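Local coordinates for purine nucleoside phosphorylase (Thermus thermophilus, PDB 1ODI), which probably catalyses the phosphate-dependent cleavage of purine nucleosides, releasing the free base and a ribose 1-phosphate, at residues A[21-26]-A[60-65]; A[85-90]-A[179-184]; A[102-107]-A[200-205]; A[108-113]-A[152-157]. One frame throughout, in Å; residues are numbered along the deposited sequence.

How the interactions relate
Interactions 1, 2 and 3 line one nucleoside and anion site, and interaction 4 backs it, with Glu156 also reaching the adenosine. Interactions 1 and 2, with centres about 10 Å apart, both reach the sulfate and the adenosine and meet where Met65 CA lies 3.2 Å from Glu181 OE1. Interaction 3, whose centre is about 11 Å from that of interaction 2, reads the base and is joined to the neighbouring strand by a probable hydrogen bond from Ala201 N to Gly89 O (3.0 Å). Interaction 4 meets interaction 2 through Ser155 OG, 2.6 Å from Glu179 OE1, and packs Val153 against Leu200 of interaction 3. Interactions 1 and 3 do not touch; their centres are about 17 Å apart, and adenosine spans the gap.

Interaction 1. Residues A[21-26]-A[60-65]; sequences GDPGRA and VQTTGM. With ADN (adenosine), chain H; SO4 (sulfate ion), chain G.
Gly21 and Gly64 bring the two backbones to 4.7 Å between their CA atoms, where Gly64 N gives a weak, bent hydrogen bond to Gly21 O. Neither place suits a side chain: a CB on Gly21 would run into the sulfate, and the backbone angles of Gly64 by themselves call for glycine. Beyond this pair Thr62 fits against the first turn of helix 23-33. Its CG2, anti to the backbone N (chi1 -65° for OG1), is 3.5 Å from Gly21 O, while OG1 lies 3.2 Å from Ala26 CB and finds its polar partner in Trp47 O. Further along, Val60 CG1 rests 3.8 Å from Ala26 CA. The helix start is fixed by Asp22, the N-cap, whose OD1 takes Gly24 N at 2.9 Å from above the carboxylate plane. Arg25, its chain bent at chi3 (-41°), turns the guanidinium edge-on to the sulfate: NH1 reaches O2 at 3.0 Å and NH2 reaches O3 at 3.2 Å. Gly21 N also donates to sulfate O2, at 2.7 Å. A methionine in place of Arg25 would probably leave the sulfate without this two-pronged charged grip, O2 keeping the Gly21 amide. Arg44 of the second subunit binds the same anion. A glycine-rich loop at a helix start, completed by a neighbour's arginine, is characteristic of the phosphate site of hexameric nucleoside phosphorylases, which the sulfate probably marks.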
loop_
_atom_site.group_PDB
_atom_site.type_symbol
_atom_site.label_atom_id
_atom_site.label_comp_id
_atom_site.label_asym_id
_atom_site.label_seq_id
_atom_site.Cartn_x
_atom_site.Cartn_y
_atom_site.Cartn_z
ATOM N N GLY A 21 29.300 -10.882 -2.610
ATOM C CA GLY A 21 28.446 -10.593 -3.753
ATOM C C GLY A 21 29.202 -10.662 -5.069
ATOM O O GLY A 21 28.665 -11.064 -6.102
ATOM N N ASP A 22 30.469 -10.273 -5.021
ATOM C CA ASP A 22 31.323 -10.260 -6.193
ATOM C C ASP A 22 32.143 -11.544 -6.338
ATOM O O ASP A 22 32.861 -11.942 -5.420
ATOM C CB ASP A 22 32.233 -9.026 -6.105
ATOM C CG ASP A 22 33.371 -9.057 -7.098
ATOM O OD1 ASP A 22 33.178 -9.554 -8.225
ATOM O OD2 ASP A 22 34.463 -8.563 -6.753
ATOM N N PRO A 23 32.038 -12.218 -7.498
ATOM C CA PRO A 23 32.805 -13.452 -7.696
ATOM C C PRO A 23 34.300 -13.207 -7.530
ATOM O O PRO A 23 35.055 -14.123 -7.194
ATOM C CB PRO A 23 32.434 -13.870 -9.117
ATOM C CG PRO A 23 32.112 -12.569 -9.785
ATOM C CD PRO A 23 31.309 -11.857 -8.726
ATOM N N GLY A 24 34.719 -11.966 -7.763
ATOM C CA GLY A 24 36.123 -11.618 -7.619
ATOM C C GLY A 24 36.630 -11.770 -6.188
ATOM O O GLY A 24 37.783 -12.150 -5.958
ATOM N N ARG A 25 35.770 -11.475 -5.218
ATOM C CA ARG A 25 36.163 -11.594 -3.824
ATOM C C ARG A 25 36.061 -13.052 -3.418
ATOM O O ARG A 25 36.826 -13.527 -2.571
ATOM C CB ARG A 25 35.264 -10.738 -2.930
ATOM C CG ARG A 25 35.754 -10.663 -1.488
ATOM C CD ARG A 25 34.936 -9.678 -0.693
ATOM N NE ARG A 25 34.661 -8.503 -1.504
ATOM C CZ ARG A 25 33.440 -8.079 -1.803
ATOM N NH1 ARG A 25 32.381 -8.738 -1.348
ATOM N NH2 ARG A 25 33.281 -7.012 -2.578
ATOM N N ALA A 26 35.115 -13.759 -4.030
ATOM C CA ALA A 26 34.938 -15.173 -3.745
ATOM C C ALA A 26 36.252 -15.871 -4.069
ATOM O O ALA A 26 36.834 -16.543 -3.218
ATOM C CB ALA A 26 33.816 -15.745 -4.588
ATOM N N VAL A 60 32.648 -20.810 -0.015
ATOM C CA VAL A 60 32.583 -19.394 -0.347
ATOM C C VAL A 60 31.795 -19.318 -1.647
ATOM O O VAL A 60 32.311 -19.643 -2.713
ATOM C CB VAL A 60 33.985 -18.817 -0.574
ATOM C CG1 VAL A 60 33.912 -17.295 -0.716
ATOM C CG2 VAL A 60 34.891 -19.224 0.570
ATOM N N GLN A 61 30.537 -18.893 -1.548
ATOM C CA GLN A 61 29.644 -18.809 -2.703
ATOM C C GLN A 61 29.353 -17.382 -3.144
ATOM O O GLN A 61 29.092 -16.512 -2.319
ATOM C CB GLN A 61 28.318 -19.517 -2.381
ATOM C CG GLN A 61 27.281 -19.466 -3.487
ATOM C CD GLN A 61 27.776 -20.093 -4.777
ATOM O OE1 GLN A 61 28.201 -21.247 -4.795
ATOM N NE2 GLN A 61 27.723 -19.333 -5.866
ATOM N N THR A 62 29.402 -17.152 -4.450
ATOM C CA THR A 62 29.115 -15.840 -4.999
ATOM C C THR A 62 27.598 -15.706 -5.065
ATOM O O THR A 62 26.904 -16.623 -5.524
ATOM C CB THR A 62 29.685 -15.688 -6.412
ATOM O OG1 THR A 62 31.117 -15.750 -6.367
ATOM C CG2 THR A 62 29.263 -14.363 -7.004
ATOM N N THR A 63 27.078 -14.569 -4.614
ATOM C CA THR A 63 25.634 -14.357 -4.621
ATOM C C THR A 63 25.157 -13.500 -5.786
ATOM O O THR A 63 24.028 -13.648 -6.246
ATOM C CB THR A 63 25.158 -13.663 -3.327
ATOM O OG1 THR A 63 25.713 -12.345 -3.266
ATOM C CG2 THR A 63 25.596 -14.446 -2.096
ATOM N N GLY A 64 26.026 -12.617 -6.265
ATOM C CA GLY A 64 25.643 -11.715 -7.332
ATOM C C GLY A 64 25.115 -10.490 -6.606
ATOM O O GLY A 64 25.145 -10.463 -5.376
ATOM N N MET A 65 24.635 -9.487 -7.333
ATOM C CA MET A 65 24.111 -8.280 -6.700
ATOM C C MET A 65 22.582 -8.263 -6.683
ATOM O O MET A 65 21.933 -8.571 -7.686
ATOM C CB MET A 65 24.602 -7.023 -7.437
ATOM C CG MET A 65 26.097 -6.898 -7.568
ATOM S SD MET A 65 26.611 -5.323 -8.300
ATOM C CE MET A 65 26.187 -5.616 -10.062
HETATM O "O5'" ADN H . 28.246 -2.168 -5.754
HETATM C "C5'" ADN H . 26.938 -2.455 -5.294
HETATM C "C4'" ADN H . 27.084 -3.784 -4.526
HETATM O "O4'" ADN H . 27.980 -3.712 -3.352
HETATM C "C3'" ADN H . 25.762 -4.254 -3.944
HETATM O "O3'" ADN H . 25.714 -5.677 -4.169
HETATM C "C2'" ADN H . 25.784 -3.899 -2.437
HETATM O "O2'" ADN H . 25.482 -4.993 -1.576
HETATM C "C1'" ADN H . 27.187 -3.245 -2.244
HETATM N N9 ADN H . 27.206 -1.733 -2.134
HETATM C C8 ADN H . 28.367 -0.961 -1.939
HETATM N N7 ADN H . 28.181 0.332 -1.880
HETATM C C5 ADN H . 26.802 0.471 -2.042
HETATM C C6 ADN H . 25.922 1.630 -2.087
HETATM N N6 ADN H . 26.367 2.884 -1.958
HETATM N N1 ADN H . 24.574 1.400 -2.269
HETATM C C2 ADN H . 24.112 0.125 -2.403
HETATM N N3 ADN H . 24.837 -1.028 -2.381
HETATM C C4 ADN H . 26.175 -0.787 -2.200
HETATM S S SO4 G . 29.027 -6.923 -2.298
HETATM O O1 SO4 G . 28.128 -6.315 -1.302
HETATM O O2 SO4 G . 29.428 -8.263 -1.840
HETATM O O3 SO4 G . 30.219 -6.069 -2.462
HETATM O O4 SO4 G . 28.333 -7.047 -3.593
#

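Interaction 2. Residues A[85-90]-A[179-184]; sequences LVRVGT and EMEASA. With ADN (adenosine), chain H; SO4 (sulfate ion), chain G.
Arg87 and Glu179 approach from opposite directions, and the carboxylate meets the guanidinium at its edge with the two planes 58° apart. Arg87 NE lies 2.7 Å from Glu179 OE2, nearly in line with the C-O bond of the acceptor, and NH2 adds a weak second bond to the same oxygen. Arg87 CG is anti to the backbone N and the chain runs extended from CG to NE, which carries the charge from strand 84-93 across to the end of strand 175-179, just before helix 182-191. Glu181 crosses Arg87 at about a right angle; its carboxyl carbon lies over one guanidinium face, toward the rim, though the exact place of OE2 is doubtful, while Gly89 N lies over the other. In this salt-bridge network the Glu179 arm is hydrogen-bonded and the Glu181 arm pairs charges only. Bound sulfate and adenosine mark the active site here: Arg87 NH2 binds sulfate O1 at 2.8 Å. Thr90 grips the same anion twice, N to O1 at 3.1 Å and OG1 to O3 at 2.8 Å. Glu179 OE1 accepts from Ala182 N (3.0 Å) on its syn lone pair and from Glu181 N above the carboxylate plane, besides pairing with Ser155. On the sugar side Met180 N donates to adenosine O2' at 2.9 Å, and Glu181 OE1 lies 2.8 Å from adenosine O3'.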
loop_
_atom_site.group_PDB
_atom_site.type_symbol
_atom_site.label_atom_id
_atom_site.label_comp_id
_atom_site.label_asym_id
_atom_site.label_seq_id
_atom_site.Cartn_x
_atom_site.Cartn_y
_atom_site.Cartn_z
ATOM N N LEU A 85 25.346 -19.482 7.102
ATOM C CA LEU A 85 25.688 -18.617 5.969
ATOM C C LEU A 85 25.926 -17.179 6.406
ATOM O O LEU A 85 25.027 -16.520 6.928
ATOM C CB LEU A 85 24.572 -18.643 4.920
ATOM C CG LEU A 85 24.152 -20.017 4.396
ATOM C CD1 LEU A 85 23.315 -20.730 5.450
ATOM C CD2 LEU A 85 23.335 -19.857 3.118
ATOM N N VAL A 86 27.143 -16.696 6.194
ATOM C CA VAL A 86 27.479 -15.337 6.576
ATOM C C VAL A 86 27.902 -14.514 5.375
ATOM O O VAL A 86 28.903 -14.810 4.724
ATOM C CB VAL A 86 28.621 -15.300 7.613
ATOM C CG1 VAL A 86 29.023 -13.864 7.886
ATOM C CG2 VAL A 86 28.181 -15.979 8.899
ATOM N N ARG A 87 27.124 -13.478 5.088
ATOM C CA ARG A 87 27.412 -12.589 3.981
ATOM C C ARG A 87 28.591 -11.684 4.337
ATOM O O ARG A 87 28.620 -11.066 5.402
ATOM C CB ARG A 87 26.164 -11.750 3.651
ATOM C CG ARG A 87 26.424 -10.474 2.848
ATOM C CD ARG A 87 25.123 -9.799 2.394
ATOM N NE ARG A 87 25.347 -8.411 2.002
ATOM C CZ ARG A 87 26.177 -8.025 1.034
ATOM N NH1 ARG A 87 26.860 -8.925 0.334
ATOM N NH2 ARG A 87 26.363 -6.730 0.795
ATOM N N VAL A 88 29.583 -11.646 3.455
ATOM C CA VAL A 88 30.741 -10.783 3.634
ATOM C C VAL A 88 30.732 -9.842 2.438
ATOM O O VAL A 88 31.306 -10.151 1.397
ATOM C CB VAL A 88 32.069 -11.583 3.646
ATOM C CG1 VAL A 88 32.282 -12.215 5.015
ATOM C CG2 VAL A 88 32.053 -12.659 2.562
ATOM N N GLY A 89 30.062 -8.700 2.578
ATOM C CA GLY A 89 29.991 -7.761 1.469
ATOM C C GLY A 89 30.472 -6.353 1.763
ATOM O O GLY A 89 31.191 -6.111 2.728
ATOM N N THR A 90 30.084 -5.418 0.908
ATOM C CA THR A 90 30.454 -4.023 1.092
ATOM C C THR A 90 29.160 -3.222 1.130
ATOM O O THR A 90 28.109 -3.736 0.758
ATOM C CB THR A 90 31.345 -3.520 -0.064
ATOM O OG1 THR A 90 30.617 -3.576 -1.292
ATOM C CG2 THR A 90 32.587 -4.392 -0.195
ATOM N N GLU A 179 23.031 -1.504 1.321
ATOM C CA GLU A 179 23.599 -2.621 0.597
ATOM C C GLU A 179 22.430 -3.332 -0.098
ATOM O O GLU A 179 21.287 -2.881 0.015
ATOM C CB GLU A 179 24.394 -3.525 1.546
ATOM C CG GLU A 179 23.669 -3.962 2.779
ATOM C CD GLU A 179 23.077 -5.328 2.614
ATOM O OE1 GLU A 179 21.854 -5.423 2.396
ATOM O OE2 GLU A 179 23.848 -6.307 2.688
ATOM N N MET A 180 22.697 -4.425 -0.810
ATOM C CA MET A 180 21.637 -5.082 -1.571
ATOM C C MET A 180 21.432 -6.589 -1.439
ATOM O O MET A 180 21.069 -7.238 -2.420
ATOM C CB MET A 180 21.833 -4.762 -3.058
ATOM C CG MET A 180 21.889 -3.274 -3.387
ATOM S SD MET A 180 22.427 -2.948 -5.093
ATOM C CE MET A 180 20.997 -3.527 -6.024
ATOM N N GLU A 181 21.654 -7.162 -0.261
ATOM C CA GLU A 181 21.441 -8.596 -0.132
ATOM C C GLU A 181 20.965 -9.075 1.233
ATOM O O GLU A 181 20.223 -10.054 1.321
ATOM C CB GLU A 181 22.715 -9.369 -0.508
ATOM C CG GLU A 181 23.079 -9.335 -1.982
ATOM C CD GLU A 181 24.009 -8.189 -2.325
ATOM O OE1 GLU A 181 24.053 -7.770 -3.511
ATOM O OE2 GLU A 181 24.705 -7.717 -1.405
ATOM N N ALA A 182 21.367 -8.377 2.289
ATOM C CA ALA A 182 21.046 -8.783 3.657
ATOM C C ALA A 182 19.605 -9.156 4.007
ATOM O O ALA A 182 19.351 -10.283 4.441
ATOM C CB ALA A 182 21.577 -7.738 4.644
ATOM N N SER A 183 18.666 -8.234 3.831
ATOM C CA SER A 183 17.269 -8.506 4.171
ATOM C C SER A 183 16.749 -9.890 3.781
ATOM O O SER A 183 16.146 -10.586 4.600
ATOM C CB SER A 183 16.363 -7.442 3.556
ATOM O OG SER A 183 16.550 -7.384 2.155
ATOM N N ALA A 184 16.971 -10.287 2.532
ATOM C CA ALA A 184 16.495 -11.589 2.053
ATOM C C ALA A 184 17.266 -12.746 2.695
ATOM O O ALA A 184 16.708 -13.814 2.949
ATOM C CB ALA A 184 16.604 -11.659 0.525
HETATM O "O5'" ADN H . 28.246 -2.168 -5.754
HETATM C "C5'" ADN H . 26.938 -2.455 -5.294
HETATM C "C4'" ADN H . 27.084 -3.784 -4.526
HETATM O "O4'" ADN H . 27.980 -3.712 -3.352
HETATM C "C3'" ADN H . 25.762 -4.254 -3.944
HETATM O "O3'" ADN H . 25.714 -5.677 -4.169
HETATM C "C2'" ADN H . 25.784 -3.899 -2.437
HETATM O "O2'" ADN H . 25.482 -4.993 -1.576
HETATM C "C1'" ADN H . 27.187 -3.245 -2.244
HETATM N N9 ADN H . 27.206 -1.733 -2.134
HETATM C C8 ADN H . 28.367 -0.961 -1.939
HETATM N N7 ADN H . 28.181 0.332 -1.880
HETATM C C5 ADN H . 26.802 0.471 -2.042
HETATM C C6 ADN H . 25.922 1.630 -2.087
HETATM N N6 ADN H . 26.367 2.884 -1.958
HETATM N N1 ADN H . 24.574 1.400 -2.269
HETATM C C2 ADN H . 24.112 0.125 -2.403
HETATM N N3 ADN H . 24.837 -1.028 -2.381
HETATM C C4 ADN H . 26.175 -0.787 -2.200
HETATM S S SO4 G . 29.027 -6.923 -2.298
HETATM O O1 SO4 G . 28.128 -6.315 -1.302
HETATM O O2 SO4 G . 29.428 -8.263 -1.840
HETATM O O3 SO4 G . 30.219 -6.069 -2.462
HETATM O O4 SO4 G . 28.333 -7.047 -3.593
#

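Interaction 3. Residues A[102-107]-A[200-205]; sequences ELIVAQ and LAVSNR. With ADN (adenosine), chain H.
Ile104 and Leu200 face each other as an antiparallel hydrogen-bonded pair, CB to CB 4.3 Å, with their side chains on one side of the sheet. Ile104 CG1 lies anti to the carbonyl carbon (chi1 -64°), and the chain ends with CD1 3.9 Å from Val202 CG2, the two side chains crossing at a slant. On the other side of the sheet Leu103 CD2 approaches Ala201 CB, and Met224 of helix 214-234 packs on both residues. Three backbone bonds close round this centre: Ile104 N to Leu200 O is 2.7 Å, Leu200 N to Ile104 O is 2.8 Å, and Val202 N reaches Glu102 O at 3.0 Å. Past Val202, strand 195-205 leaves segment 102-107 and runs on to the base of adenosine. There Asn204 ND2 donates to adenosine N7 at 2.7 Å, and adenosine N6 donates to Asn204 OD1 at 3.1 Å. Ser203 OG accepts a further bond from ND2, which supports the amide as oriented here. A leucine in place of Asn204 removes both polar atoms, and N7 and N6 would probably be left without a mate here, the base less firmly fixed in rotation. One amide thus offers a donor to N7 and an acceptor to the 6-amino group, a pattern matched to adenine.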
loop_
_atom_site.group_PDB
_atom_site.type_symbol
_atom_site.label_atom_id
_atom_site.label_comp_id
_atom_site.label_asym_id
_atom_site.label_seq_id
_atom_site.Cartn_x
_atom_site.Cartn_y
_atom_site.Cartn_z
ATOM N N GLU A 102 35.701 0.862 7.406
ATOM C CA GLU A 102 35.108 0.477 8.679
ATOM C C GLU A 102 34.231 -0.748 8.480
ATOM O O GLU A 102 33.664 -0.951 7.401
ATOM C CB GLU A 102 34.274 1.614 9.258
ATOM C CG GLU A 102 35.092 2.740 9.856
ATOM C CD GLU A 102 34.234 3.737 10.624
ATOM O OE1 GLU A 102 33.531 3.318 11.576
ATOM O OE2 GLU A 102 34.265 4.938 10.276
ATOM N N LEU A 103 34.134 -1.565 9.522
ATOM C CA LEU A 103 33.338 -2.782 9.480
ATOM C C LEU A 103 31.966 -2.623 10.129
ATOM O O LEU A 103 31.816 -1.920 11.127
ATOM C CB LEU A 103 34.086 -3.910 10.185
ATOM C CG LEU A 103 35.482 -4.267 9.682
ATOM C CD1 LEU A 103 36.030 -5.412 10.529
ATOM C CD2 LEU A 103 35.426 -4.651 8.215
ATOM N N ILE A 104 30.967 -3.296 9.566
ATOM C CA ILE A 104 29.616 -3.241 10.113
ATOM C C ILE A 104 29.080 -4.639 10.379
ATOM O O ILE A 104 29.034 -5.465 9.470
ATOM C CB ILE A 104 28.635 -2.540 9.149
ATOM C CG1 ILE A 104 29.036 -1.073 8.965
ATOM C CG2 ILE A 104 27.222 -2.628 9.700
ATOM C CD1 ILE A 104 28.199 -0.323 7.961
ATOM N N VAL A 105 28.712 -4.918 11.628
ATOM C CA VAL A 105 28.120 -6.211 11.962
ATOM C C VAL A 105 26.642 -5.873 11.920
ATOM O O VAL A 105 26.156 -5.110 12.754
ATOM C CB VAL A 105 28.508 -6.700 13.377
ATOM C CG1 VAL A 105 27.827 -8.022 13.671
ATOM C CG2 VAL A 105 30.010 -6.895 13.466
ATOM N N ALA A 106 25.938 -6.425 10.935
ATOM C CA ALA A 106 24.517 -6.143 10.735
ATOM C C ALA A 106 23.554 -6.752 11.753
ATOM O O ALA A 106 23.311 -7.957 11.764
ATOM C CB ALA A 106 24.114 -6.561 9.324
ATOM N N GLN A 107 22.991 -5.896 12.595
ATOM C CA GLN A 107 22.052 -6.323 13.625
ATOM C C GLN A 107 20.683 -6.598 12.991
ATOM O O GLN A 107 19.846 -7.318 13.550
ATOM C CB GLN A 107 21.945 -5.229 14.694
ATOM C CG GLN A 107 20.879 -5.452 15.763
ATOM C CD GLN A 107 20.724 -4.244 16.672
ATOM O OE1 GLN A 107 20.921 -3.108 16.242
ATOM N NE2 GLN A 107 20.355 -4.480 17.924
ATOM N N LEU A 200 29.826 -6.298 6.925
ATOM C CA LEU A 200 30.139 -5.456 5.786
ATOM C C LEU A 200 31.324 -4.535 5.971
ATOM O O LEU A 200 31.673 -4.147 7.087
ATOM C CB LEU A 200 28.907 -4.621 5.452
ATOM C CG LEU A 200 27.641 -5.469 5.366
ATOM C CD1 LEU A 200 26.485 -4.743 6.005
ATOM C CD2 LEU A 200 27.360 -5.800 3.922
ATOM N N ALA A 201 31.935 -4.186 4.849
ATOM C CA ALA A 201 33.064 -3.273 4.829
ATOM C C ALA A 201 32.606 -2.075 4.004
ATOM O O ALA A 201 32.301 -2.208 2.822
ATOM C CB ALA A 201 34.263 -3.934 4.172
ATOM N N VAL A 202 32.526 -0.912 4.635
ATOM C CA VAL A 202 32.107 0.287 3.928
ATOM C C VAL A 202 33.101 0.542 2.804
ATOM O O VAL A 202 34.307 0.655 3.050
ATOM C CB VAL A 202 32.087 1.500 4.869
ATOM C CG1 VAL A 202 31.593 2.722 4.122
ATOM C CG2 VAL A 202 31.203 1.206 6.075
ATOM N N SER A 203 32.606 0.622 1.571
ATOM C CA SER A 203 33.483 0.858 0.424
ATOM C C SER A 203 33.289 2.245 -0.180
ATOM O O SER A 203 34.050 2.670 -1.053
ATOM C CB SER A 203 33.251 -0.209 -0.646
ATOM O OG SER A 203 31.890 -0.261 -1.016
ATOM N N ASN A 204 32.275 2.954 0.302
ATOM C CA ASN A 204 31.985 4.287 -0.203
ATOM C C ASN A 204 30.881 4.979 0.585
ATOM O O ASN A 204 30.152 4.356 1.366
ATOM C CB ASN A 204 31.552 4.187 -1.658
ATOM C CG ASN A 204 30.203 3.501 -1.814
ATOM O OD1 ASN A 204 29.162 4.156 -1.869
ATOM N ND2 ASN A 204 30.213 2.175 -1.862
ATOM N N ARG A 205 30.781 6.283 0.385
ATOM C CA ARG A 205 29.731 7.065 1.016
ATOM C C ARG A 205 28.704 7.220 -0.112
ATOM O O ARG A 205 29.074 7.371 -1.276
ATOM C CB ARG A 205 30.266 8.429 1.483
ATOM C CG ARG A 205 31.375 8.326 2.529
ATOM C CD ARG A 205 31.615 9.659 3.221
ATOM N NE ARG A 205 32.522 9.549 4.363
ATOM C CZ ARG A 205 33.850 9.510 4.274
ATOM N NH1 ARG A 205 34.444 9.571 3.086
ATOM N NH2 ARG A 205 34.585 9.425 5.379
HETATM O "O5'" ADN H . 28.246 -2.168 -5.754
HETATM C "C5'" ADN H . 26.938 -2.455 -5.294
HETATM C "C4'" ADN H . 27.084 -3.784 -4.526
HETATM O "O4'" ADN H . 27.980 -3.712 -3.352
HETATM C "C3'" ADN H . 25.762 -4.254 -3.944
HETATM O "O3'" ADN H . 25.714 -5.677 -4.169
HETATM C "C2'" ADN H . 25.784 -3.899 -2.437
HETATM O "O2'" ADN H . 25.482 -4.993 -1.576
HETATM C "C1'" ADN H . 27.187 -3.245 -2.244
HETATM N N9 ADN H . 27.206 -1.733 -2.134
HETATM C C8 ADN H . 28.367 -0.961 -1.939
HETATM N N7 ADN H . 28.181 0.332 -1.880
HETATM C C5 ADN H . 26.802 0.471 -2.042
HETATM C C6 ADN H . 25.922 1.630 -2.087
HETATM N N6 ADN H . 26.367 2.884 -1.958
HETATM N N1 ADN H . 24.574 1.400 -2.269
HETATM C C2 ADN H . 24.112 0.125 -2.403
HETATM N N3 ADN H . 24.837 -1.028 -2.381
HETATM C C4 ADN H . 26.175 -0.787 -2.200
#

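Interaction 4. Residues A[108-113]-A[152-157]; sequences GAVPLD and LVASED
Val110 and the chain of Val153 to Ser155 are joined by backbone bonds on both sides: Val110 N to Val153 O, 2.9 Å, and Ser155 N to Val110 O, also 2.9 Å. Val153 N to Gly108 O (3.2 Å) precedes them and Leu112 N to Ser155 O follows, the latter bent to 131°. In this parallel pairing the axes of the short strands are inclined at 35°. Apolar contacts fall on two faces. Ala109 CB meets Val153 CG2 at 3.9 Å on one, beside helix 182-191; on the other, Ala154 CB touches Val110 CB at 3.9 Å and Leu112 CD1 at 4.0 Å. Leu152 CD2 presses on Gly108 C, at a place where a CB on Gly108 would clash. The connection between the two parallel strands holds helices 114-120 and 131-143 and the short strand 149-150, a crossover of beta-alpha-beta type in the phosphorylase sheet. Polar side chains gather where segment 108-113 leads into helix 114-120. Asp113 is the N-cap, and its OD2 takes Thr116 OG1. Asp157 OD2 comes to 3.2 Å from Asp113 CB, while its OD1 accepts from Gly114 N. Their nearby like charges, 4.9 Å from Asp113 OD1 to Asp157 OD2, are probably eased by these donors and by Thr67, whose OG1 bonds to Asp113 OD1.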
loop_
_atom_site.group_PDB
_atom_site.type_symbol
_atom_site.label_atom_id
_atom_site.label_comp_id
_atom_site.label_asym_id
_atom_site.label_seq_id
_atom_site.Cartn_x
_atom_site.Cartn_y
_atom_site.Cartn_z
ATOM N N GLY A 108 20.474 -6.015 11.817
ATOM C CA GLY A 108 19.223 -6.179 11.108
ATOM C C GLY A 108 19.311 -5.457 9.782
ATOM O O GLY A 108 20.274 -4.740 9.527
ATOM N N ALA A 109 18.311 -5.636 8.931
ATOM C CA ALA A 109 18.332 -4.990 7.637
ATOM C C ALA A 109 16.966 -4.477 7.237
ATOM O O ALA A 109 16.024 -5.257 7.068
ATOM C CB ALA A 109 18.851 -5.965 6.579
ATOM N N VAL A 110 16.860 -3.161 7.097
ATOM C CA VAL A 110 15.610 -2.547 6.677
ATOM C C VAL A 110 15.298 -3.179 5.316
ATOM O O VAL A 110 16.138 -3.167 4.422
ATOM C CB VAL A 110 15.782 -1.016 6.539
ATOM C CG1 VAL A 110 14.511 -0.387 6.011
ATOM C CG2 VAL A 110 16.138 -0.417 7.895
ATOM N N PRO A 111 14.093 -3.756 5.153
ATOM C CA PRO A 111 13.704 -4.395 3.885
ATOM C C PRO A 111 13.121 -3.456 2.810
ATOM O O PRO A 111 11.901 -3.330 2.675
ATOM C CB PRO A 111 12.701 -5.454 4.341
ATOM C CG PRO A 111 11.978 -4.743 5.454
ATOM C CD PRO A 111 13.087 -4.003 6.204
ATOM N N LEU A 112 13.992 -2.806 2.042
ATOM C CA LEU A 112 13.538 -1.903 0.984
ATOM C C LEU A 112 13.455 -2.609 -0.367
ATOM O O LEU A 112 13.104 -1.995 -1.369
ATOM C CB LEU A 112 14.486 -0.713 0.847
ATOM C CG LEU A 112 14.648 0.172 2.074
ATOM C CD1 LEU A 112 15.741 1.206 1.823
ATOM C CD2 LEU A 112 13.311 0.839 2.386
ATOM N N ASP A 113 13.776 -3.899 -0.380
ATOM C CA ASP A 113 13.783 -4.683 -1.606
ATOM C C ASP A 113 12.445 -5.342 -1.863
ATOM O O ASP A 113 11.629 -5.473 -0.957
ATOM C CB ASP A 113 14.844 -5.765 -1.515
ATOM C CG ASP A 113 14.551 -6.748 -0.409
ATOM O OD1 ASP A 113 14.640 -7.971 -0.651
ATOM O OD2 ASP A 113 14.224 -6.286 0.706
ATOM N N LEU A 152 22.005 -1.318 12.089
ATOM C CA LEU A 152 21.154 -1.576 10.941
ATOM C C LEU A 152 21.717 -1.131 9.602
ATOM O O LEU A 152 22.409 -0.125 9.503
ATOM C CB LEU A 152 19.802 -0.892 11.138
ATOM C CG LEU A 152 18.852 -1.441 12.199
ATOM C CD1 LEU A 152 17.685 -0.471 12.367
ATOM C CD2 LEU A 152 18.361 -2.817 11.788
ATOM N N VAL A 153 21.430 -1.913 8.576
ATOM C CA VAL A 153 21.831 -1.565 7.231
ATOM C C VAL A 153 20.501 -1.620 6.517
ATOM O O VAL A 153 19.508 -2.079 7.091
ATOM C CB VAL A 153 22.801 -2.589 6.609
ATOM C CG1 VAL A 153 24.123 -2.563 7.366
ATOM C CG2 VAL A 153 22.179 -3.988 6.608
ATOM N N ALA A 154 20.463 -1.138 5.287
ATOM C CA ALA A 154 19.228 -1.150 4.534
ATOM C C ALA A 154 19.464 -1.860 3.212
ATOM O O ALA A 154 20.391 -1.527 2.475
ATOM C CB ALA A 154 18.747 0.277 4.305
ATOM N N SER A 155 18.636 -2.860 2.931
ATOM C CA SER A 155 18.748 -3.620 1.692
ATOM C C SER A 155 17.822 -2.992 0.668
ATOM O O SER A 155 16.605 -3.003 0.843
ATOM C CB SER A 155 18.359 -5.082 1.924
ATOM O OG SER A 155 19.266 -5.725 2.808
ATOM N N GLU A 156 18.403 -2.441 -0.396
ATOM C CA GLU A 156 17.629 -1.785 -1.448
ATOM C C GLU A 156 17.739 -2.487 -2.805
ATOM O O GLU A 156 18.569 -3.374 -2.997
ATOM C CB GLU A 156 18.088 -0.337 -1.598
ATOM C CG GLU A 156 19.546 -0.203 -1.995
ATOM C CD GLU A 156 19.925 1.227 -2.333
ATOM O OE1 GLU A 156 21.107 1.482 -2.638
ATOM O OE2 GLU A 156 19.036 2.099 -2.293
ATOM N N ASP A 157 16.895 -2.072 -3.742
ATOM C CA ASP A 157 16.887 -2.642 -5.085
ATOM C C ASP A 157 17.540 -1.723 -6.106
ATOM O O ASP A 157 18.230 -2.186 -7.009
ATOM C CB ASP A 157 15.452 -2.919 -5.545
ATOM C CG ASP A 157 14.903 -4.224 -5.013
ATOM O OD1 ASP A 157 13.682 -4.437 -5.152
ATOM O OD2 ASP A 157 15.681 -5.037 -4.466
#